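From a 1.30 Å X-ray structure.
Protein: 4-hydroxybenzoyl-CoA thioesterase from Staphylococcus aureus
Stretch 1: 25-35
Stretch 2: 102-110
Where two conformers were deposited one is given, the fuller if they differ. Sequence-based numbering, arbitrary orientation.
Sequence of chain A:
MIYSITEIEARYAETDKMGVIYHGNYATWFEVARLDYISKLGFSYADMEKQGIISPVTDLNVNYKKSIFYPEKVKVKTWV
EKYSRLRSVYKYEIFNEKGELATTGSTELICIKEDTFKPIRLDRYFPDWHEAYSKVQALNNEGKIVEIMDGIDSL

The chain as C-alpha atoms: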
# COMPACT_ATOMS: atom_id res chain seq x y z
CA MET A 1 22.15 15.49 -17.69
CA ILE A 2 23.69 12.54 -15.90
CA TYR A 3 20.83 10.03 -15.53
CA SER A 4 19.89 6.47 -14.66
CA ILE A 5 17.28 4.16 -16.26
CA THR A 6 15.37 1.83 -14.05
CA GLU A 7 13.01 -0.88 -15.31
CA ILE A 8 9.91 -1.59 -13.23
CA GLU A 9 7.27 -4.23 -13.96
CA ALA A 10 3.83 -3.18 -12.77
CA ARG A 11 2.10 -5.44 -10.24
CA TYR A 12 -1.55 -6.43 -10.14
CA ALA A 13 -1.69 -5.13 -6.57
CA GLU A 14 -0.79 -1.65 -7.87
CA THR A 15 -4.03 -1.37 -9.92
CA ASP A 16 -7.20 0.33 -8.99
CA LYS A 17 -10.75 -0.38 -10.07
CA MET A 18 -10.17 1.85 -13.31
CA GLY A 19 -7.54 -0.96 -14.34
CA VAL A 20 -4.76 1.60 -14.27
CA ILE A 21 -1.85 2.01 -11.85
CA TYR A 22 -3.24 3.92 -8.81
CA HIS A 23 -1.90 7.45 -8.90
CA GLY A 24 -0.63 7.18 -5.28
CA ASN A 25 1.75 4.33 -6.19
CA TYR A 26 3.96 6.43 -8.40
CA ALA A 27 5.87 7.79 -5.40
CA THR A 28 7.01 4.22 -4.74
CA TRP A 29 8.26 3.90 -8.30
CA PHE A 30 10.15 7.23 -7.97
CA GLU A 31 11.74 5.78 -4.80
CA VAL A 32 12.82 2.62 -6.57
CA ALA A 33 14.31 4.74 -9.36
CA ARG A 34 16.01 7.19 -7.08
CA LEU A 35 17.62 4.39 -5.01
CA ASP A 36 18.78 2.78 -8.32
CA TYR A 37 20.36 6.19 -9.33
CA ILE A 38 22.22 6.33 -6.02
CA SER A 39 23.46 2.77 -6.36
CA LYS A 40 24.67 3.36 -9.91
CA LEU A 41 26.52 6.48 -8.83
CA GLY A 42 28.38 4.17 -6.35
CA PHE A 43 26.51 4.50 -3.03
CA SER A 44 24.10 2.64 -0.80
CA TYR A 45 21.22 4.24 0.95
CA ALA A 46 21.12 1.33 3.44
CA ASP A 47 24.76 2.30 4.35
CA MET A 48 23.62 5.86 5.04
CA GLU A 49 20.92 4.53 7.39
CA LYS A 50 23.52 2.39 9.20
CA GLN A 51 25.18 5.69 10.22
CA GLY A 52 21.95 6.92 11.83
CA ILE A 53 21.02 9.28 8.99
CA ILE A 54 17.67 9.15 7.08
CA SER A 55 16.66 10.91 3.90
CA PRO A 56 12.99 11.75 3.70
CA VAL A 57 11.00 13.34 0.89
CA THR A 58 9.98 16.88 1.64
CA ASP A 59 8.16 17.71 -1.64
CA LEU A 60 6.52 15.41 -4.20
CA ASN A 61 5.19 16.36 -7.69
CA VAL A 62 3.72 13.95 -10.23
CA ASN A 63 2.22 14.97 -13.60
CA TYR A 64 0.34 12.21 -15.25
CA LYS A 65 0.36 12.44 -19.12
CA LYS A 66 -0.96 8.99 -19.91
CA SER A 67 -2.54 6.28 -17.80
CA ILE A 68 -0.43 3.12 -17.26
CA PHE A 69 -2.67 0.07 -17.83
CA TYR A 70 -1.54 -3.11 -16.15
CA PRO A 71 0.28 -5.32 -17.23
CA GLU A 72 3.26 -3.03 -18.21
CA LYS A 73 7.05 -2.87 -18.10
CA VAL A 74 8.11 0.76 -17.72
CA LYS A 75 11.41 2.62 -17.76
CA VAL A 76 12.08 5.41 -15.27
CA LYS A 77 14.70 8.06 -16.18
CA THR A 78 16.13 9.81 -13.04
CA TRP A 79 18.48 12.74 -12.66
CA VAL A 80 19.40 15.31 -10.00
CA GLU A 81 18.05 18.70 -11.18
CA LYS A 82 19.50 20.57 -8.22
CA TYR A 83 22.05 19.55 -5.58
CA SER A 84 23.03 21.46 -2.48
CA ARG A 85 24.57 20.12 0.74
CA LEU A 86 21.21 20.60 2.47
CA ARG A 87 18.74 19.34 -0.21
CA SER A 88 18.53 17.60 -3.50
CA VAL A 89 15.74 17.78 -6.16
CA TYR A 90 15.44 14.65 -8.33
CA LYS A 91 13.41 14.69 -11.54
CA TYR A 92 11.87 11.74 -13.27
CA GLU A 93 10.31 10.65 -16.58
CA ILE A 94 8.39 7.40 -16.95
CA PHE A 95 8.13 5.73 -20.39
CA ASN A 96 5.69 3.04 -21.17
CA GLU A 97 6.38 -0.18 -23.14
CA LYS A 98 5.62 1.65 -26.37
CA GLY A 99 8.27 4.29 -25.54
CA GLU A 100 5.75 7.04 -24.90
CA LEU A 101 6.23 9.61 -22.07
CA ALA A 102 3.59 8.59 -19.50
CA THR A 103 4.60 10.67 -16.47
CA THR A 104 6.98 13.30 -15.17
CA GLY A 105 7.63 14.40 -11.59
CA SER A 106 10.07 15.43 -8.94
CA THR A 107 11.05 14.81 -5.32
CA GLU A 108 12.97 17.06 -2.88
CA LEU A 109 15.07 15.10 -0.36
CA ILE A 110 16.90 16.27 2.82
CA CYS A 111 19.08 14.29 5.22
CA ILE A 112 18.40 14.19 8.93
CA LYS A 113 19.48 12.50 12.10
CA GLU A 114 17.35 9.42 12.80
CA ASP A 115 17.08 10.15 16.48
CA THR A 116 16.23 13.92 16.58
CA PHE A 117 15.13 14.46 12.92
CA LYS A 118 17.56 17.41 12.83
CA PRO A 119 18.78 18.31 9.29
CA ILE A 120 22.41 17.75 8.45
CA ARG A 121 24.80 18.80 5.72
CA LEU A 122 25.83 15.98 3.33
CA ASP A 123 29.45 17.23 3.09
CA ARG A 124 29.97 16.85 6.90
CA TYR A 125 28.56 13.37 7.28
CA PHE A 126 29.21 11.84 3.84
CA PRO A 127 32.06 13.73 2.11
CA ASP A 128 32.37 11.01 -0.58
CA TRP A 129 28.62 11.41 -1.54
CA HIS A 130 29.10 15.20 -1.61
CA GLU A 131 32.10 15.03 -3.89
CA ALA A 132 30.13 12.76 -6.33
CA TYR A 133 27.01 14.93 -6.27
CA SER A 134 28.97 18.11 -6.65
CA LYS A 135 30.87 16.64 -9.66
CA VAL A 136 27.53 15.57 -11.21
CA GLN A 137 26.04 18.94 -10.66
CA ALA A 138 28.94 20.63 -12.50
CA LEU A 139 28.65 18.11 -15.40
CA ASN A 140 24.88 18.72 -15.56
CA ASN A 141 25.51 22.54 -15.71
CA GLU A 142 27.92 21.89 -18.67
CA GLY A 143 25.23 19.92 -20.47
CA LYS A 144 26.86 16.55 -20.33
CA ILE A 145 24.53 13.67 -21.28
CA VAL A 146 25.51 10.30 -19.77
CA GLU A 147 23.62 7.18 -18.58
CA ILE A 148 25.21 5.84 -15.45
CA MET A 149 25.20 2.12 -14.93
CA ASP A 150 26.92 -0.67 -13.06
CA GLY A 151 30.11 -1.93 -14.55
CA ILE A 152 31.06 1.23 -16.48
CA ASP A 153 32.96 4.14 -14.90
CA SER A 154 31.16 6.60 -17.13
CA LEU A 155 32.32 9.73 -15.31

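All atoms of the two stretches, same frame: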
# COMPACT_ATOMS: atom_id res chain seq x y z
N ASN A 25 0.65 5.31 -6.16
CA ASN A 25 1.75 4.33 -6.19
C ASN A 25 2.93 4.85 -6.92
O ASN A 25 4.04 4.27 -6.80
CB ASN A 25 1.29 2.98 -6.79
CG ASN A 25 0.30 2.30 -5.96
OD1 ASN A 25 0.28 2.43 -4.74
ND2 ASN A 25 -0.57 1.47 -6.58
N TYR A 26 2.82 5.96 -7.62
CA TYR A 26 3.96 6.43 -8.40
C TYR A 26 5.07 6.92 -7.51
O TYR A 26 6.23 6.80 -7.90
CB TYR A 26 3.49 7.53 -9.36
CG TYR A 26 2.72 7.03 -10.58
CD1 TYR A 26 1.46 6.45 -10.55
CD2 TYR A 26 3.33 7.12 -11.79
CE1 TYR A 26 0.77 6.06 -11.66
CE2 TYR A 26 2.58 6.75 -12.96
CZ TYR A 26 1.37 6.24 -12.83
OH TYR A 26 0.66 5.90 -14.04
N ALA A 27 4.79 7.43 -6.31
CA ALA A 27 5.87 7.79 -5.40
C ALA A 27 6.76 6.61 -5.10
O ALA A 27 8.00 6.80 -5.00
CB ALA A 27 5.32 8.42 -4.17
N THR A 28 6.21 5.40 -4.98
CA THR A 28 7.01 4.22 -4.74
C THR A 28 7.92 3.94 -5.92
O THR A 28 9.10 3.56 -5.73
CB THR A 28 6.16 3.00 -4.36
OG1 THR A 28 5.44 3.35 -3.19
CG2 THR A 28 6.92 1.79 -4.20
N TRP A 29 7.42 4.12 -7.13
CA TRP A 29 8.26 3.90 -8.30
C TRP A 29 9.35 4.95 -8.40
O TRP A 29 10.50 4.58 -8.72
CB TRP A 29 7.43 3.96 -9.58
CG TRP A 29 6.51 2.76 -9.74
CD1 TRP A 29 6.28 1.77 -8.89
CD2 TRP A 29 5.68 2.49 -10.90
NE1 TRP A 29 5.36 0.83 -9.40
CE2 TRP A 29 5.02 1.30 -10.65
CE3 TRP A 29 5.46 3.16 -12.08
CZ2 TRP A 29 4.18 0.65 -11.58
CZ3 TRP A 29 4.60 2.57 -13.02
CH2 TRP A 29 4.00 1.32 -12.74
N PHE A 30 9.08 6.20 -8.02
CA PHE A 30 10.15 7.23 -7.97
C PHE A 30 11.17 6.81 -6.94
O PHE A 30 12.38 7.03 -7.19
CB PHE A 30 9.61 8.59 -7.65
CG PHE A 30 8.77 9.25 -8.72
CD1 PHE A 30 8.63 8.81 -10.01
CD2 PHE A 30 8.17 10.47 -8.39
CE1 PHE A 30 7.86 9.51 -10.96
CE2 PHE A 30 7.45 11.20 -9.33
CZ PHE A 30 7.30 10.68 -10.61
N GLU A 31 10.77 6.25 -5.79
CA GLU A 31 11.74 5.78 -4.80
C GLU A 31 12.62 4.70 -5.34
O GLU A 31 13.86 4.74 -5.15
CB GLU A 31 10.97 5.32 -3.57
CG GLU A 31 11.84 4.59 -2.57
CD GLU A 31 10.93 3.88 -1.54
OE1 GLU A 31 10.76 2.59 -1.65
OE2 GLU A 31 10.52 4.56 -0.55
N VAL A 32 12.04 3.69 -5.99
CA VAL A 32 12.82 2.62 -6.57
C VAL A 32 13.84 3.20 -7.55
O VAL A 32 15.02 2.83 -7.54
CB VAL A 32 11.89 1.59 -7.25
CG1 VAL A 32 12.67 0.56 -8.13
CG2 VAL A 32 11.10 0.86 -6.22
N ALA A 33 13.44 4.10 -8.38
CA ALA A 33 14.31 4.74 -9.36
C ALA A 33 15.39 5.55 -8.74
O ALA A 33 16.57 5.46 -9.16
CB ALA A 33 13.47 5.50 -10.37
N ARG A 34 15.04 6.35 -7.74
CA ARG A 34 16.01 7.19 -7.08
C ARG A 34 17.09 6.35 -6.34
O ARG A 34 18.29 6.64 -6.42
CB ARG A 34 15.23 8.05 -6.01
CG ARG A 34 16.09 8.94 -5.20
CD ARG A 34 15.26 9.89 -4.34
NE ARG A 34 14.46 9.24 -3.34
CZ ARG A 34 13.14 9.13 -3.36
NH1 ARG A 34 12.53 8.57 -2.26
NH2 ARG A 34 12.39 9.38 -4.41
N LEU A 35 16.67 5.27 -5.71
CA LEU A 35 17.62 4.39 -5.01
C LEU A 35 18.49 3.69 -6.07
O LEU A 35 19.69 3.38 -5.72
CB LEU A 35 16.86 3.44 -4.09
CG LEU A 35 16.28 4.09 -2.83
CD1 LEU A 35 15.33 3.11 -2.10
CD2 LEU A 35 17.36 4.53 -1.84
N ALA A 102 4.82 8.77 -20.27
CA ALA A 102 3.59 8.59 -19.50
C ALA A 102 3.43 9.59 -18.33
O ALA A 102 2.37 9.91 -17.89
CB ALA A 102 3.41 7.22 -19.07
N THR A 103 4.59 9.94 -17.73
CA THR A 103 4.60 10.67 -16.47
C THR A 103 5.88 11.42 -16.28
O THR A 103 6.95 10.95 -16.71
CB THR A 103 4.56 9.58 -15.28
OG1 THR A 103 3.92 8.42 -15.66
CG2 THR A 103 4.07 10.20 -14.05
N THR A 104 5.82 12.57 -15.64
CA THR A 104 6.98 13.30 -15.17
C THR A 104 6.78 13.61 -13.73
O THR A 104 5.66 13.46 -13.17
CB THR A 104 7.23 14.60 -15.92
OG1 THR A 104 6.14 15.50 -15.79
CG2 THR A 104 7.39 14.29 -17.44
N GLY A 105 7.86 13.94 -12.99
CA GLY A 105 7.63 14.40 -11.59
C GLY A 105 8.92 14.75 -10.97
O GLY A 105 10.02 14.81 -11.65
N SER A 106 8.90 15.05 -9.68
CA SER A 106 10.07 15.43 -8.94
C SER A 106 9.89 15.12 -7.49
O SER A 106 8.76 15.00 -6.96
CB SER A 106 10.40 16.90 -9.09
OG SER A 106 9.37 17.74 -8.65
N THR A 107 10.99 14.95 -6.77
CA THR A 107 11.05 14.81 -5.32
C THR A 107 12.16 15.62 -4.72
O THR A 107 13.36 15.46 -5.20
CB THR A 107 11.22 13.39 -4.84
OG1 THR A 107 12.46 12.86 -5.42
CG2 THR A 107 10.04 12.46 -5.20
N GLU A 108 11.90 16.41 -3.69
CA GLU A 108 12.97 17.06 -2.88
C GLU A 108 13.24 16.17 -1.73
O GLU A 108 12.33 15.67 -1.05
CB GLU A 108 12.48 18.42 -2.47
CG GLU A 108 13.57 19.19 -1.62
CD GLU A 108 12.99 20.49 -1.15
OE1 GLU A 108 11.97 20.42 -0.43
OE2 GLU A 108 13.53 21.53 -1.47
N LEU A 109 14.54 15.97 -1.42
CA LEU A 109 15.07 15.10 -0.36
C LEU A 109 15.98 15.96 0.53
O LEU A 109 16.72 16.81 -0.00
CB LEU A 109 15.85 13.94 -0.85
CG LEU A 109 15.19 12.74 -1.48
CD1 LEU A 109 14.65 11.90 -0.45
CD2 LEU A 109 14.19 13.00 -2.56
N ILE A 110 15.95 15.70 1.79
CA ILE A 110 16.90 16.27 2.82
C ILE A 110 17.52 15.07 3.50
O ILE A 110 17.08 13.94 3.39
CB ILE A 110 16.26 17.28 3.79
CG1 ILE A 110 15.15 16.62 4.62
CG2 ILE A 110 15.73 18.43 3.02
CD1 ILE A 110 14.55 17.40 5.77
O HOH W 1 1.13 8.22 -15.61

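A helix that packs across a β-sheet usually meets any one strand through a single stripe of side chains, spaced about one turn apart, while the strand answers with every second residue. The contact between helix 26-35 and strand 102-109 of this thioesterase is a compact example. The two elements lie far apart in sequence, and their axes approach to 9.9 Å with an angle of 68° between their N-to-C directions. On the helix, Y26, F30 and R34 point toward the strand, each four residues after the last; on the strand, T103, T107 and L109 point toward the helix, whereas T104 and S106 point away. Backbone hydrogen bonds from F30 N to Y26 O (2.9 Å) and from R34 N to F30 O (2.8 Å) tie the three contacting helical residues into one ridge.

Van der Waals packing dominates, and F30 is its centre, with the largest covered area of any residue here. With chi1 at -70° (m), the ring lies against the strand backbone from T104 to S106, closest to it at G105, which has no side chain. F30 CZ lies 3.9 Å from G105 CA, and the same atom is 4.1 Å from T104 O, which sits at the ring edge, near its plane. G105 is what makes this approach possible: an ideal CB there would point toward the helix and fall 2.6 Å from F30 CE2, a clash. T104 touches the ring through its carbonyl oxygen, and its side chain is directed away from the helix. Further along the strand, F30 CD2 meets the methyl T107 CG2 at 4.2 Å.

R34 extends the apolar packing, despite its charge. Its chain is extended through chi1 and chi2, both t, before chi3 turns to p, and its aliphatic part packs on L109, with R34 CD 3.7 Å from L109 CD2. The same leucine methyl lies over one face of the guanidinium, so a flat, weakly hydrated surface is covered by hydrocarbon while R34 NH2 is hydrogen-bonded elsewhere in the structure.

The contacts that involve polar atoms include no direct hydrogen bond. R34 NH2 and T107 OG1 are 3.6 Å apart without a hydrogen bond between them; T107 OG1, too, has its partner elsewhere. At the other end of the contact, T103 OG1 lies at the edge of the Y26 ring, near its plane, 3.4 Å from Y26 CE2. This is contact with a ring carbon, and the phenol oxygen reaches the threonine by another route.

That route is a water-mediated bridge. Water 1 is hydrogen-bonded both to Y26 OH, at 2.8 Å, and to T103 OG1, also at 2.8 Å. No hydrogen bond joins the two stretches directly, so this water supplies the polar link between them. The example illustrates how a helix and a strand can fit closely without a direct hydrogen bond, with glycine leaving room for an aromatic ring and water joining hydroxyls that do not meet.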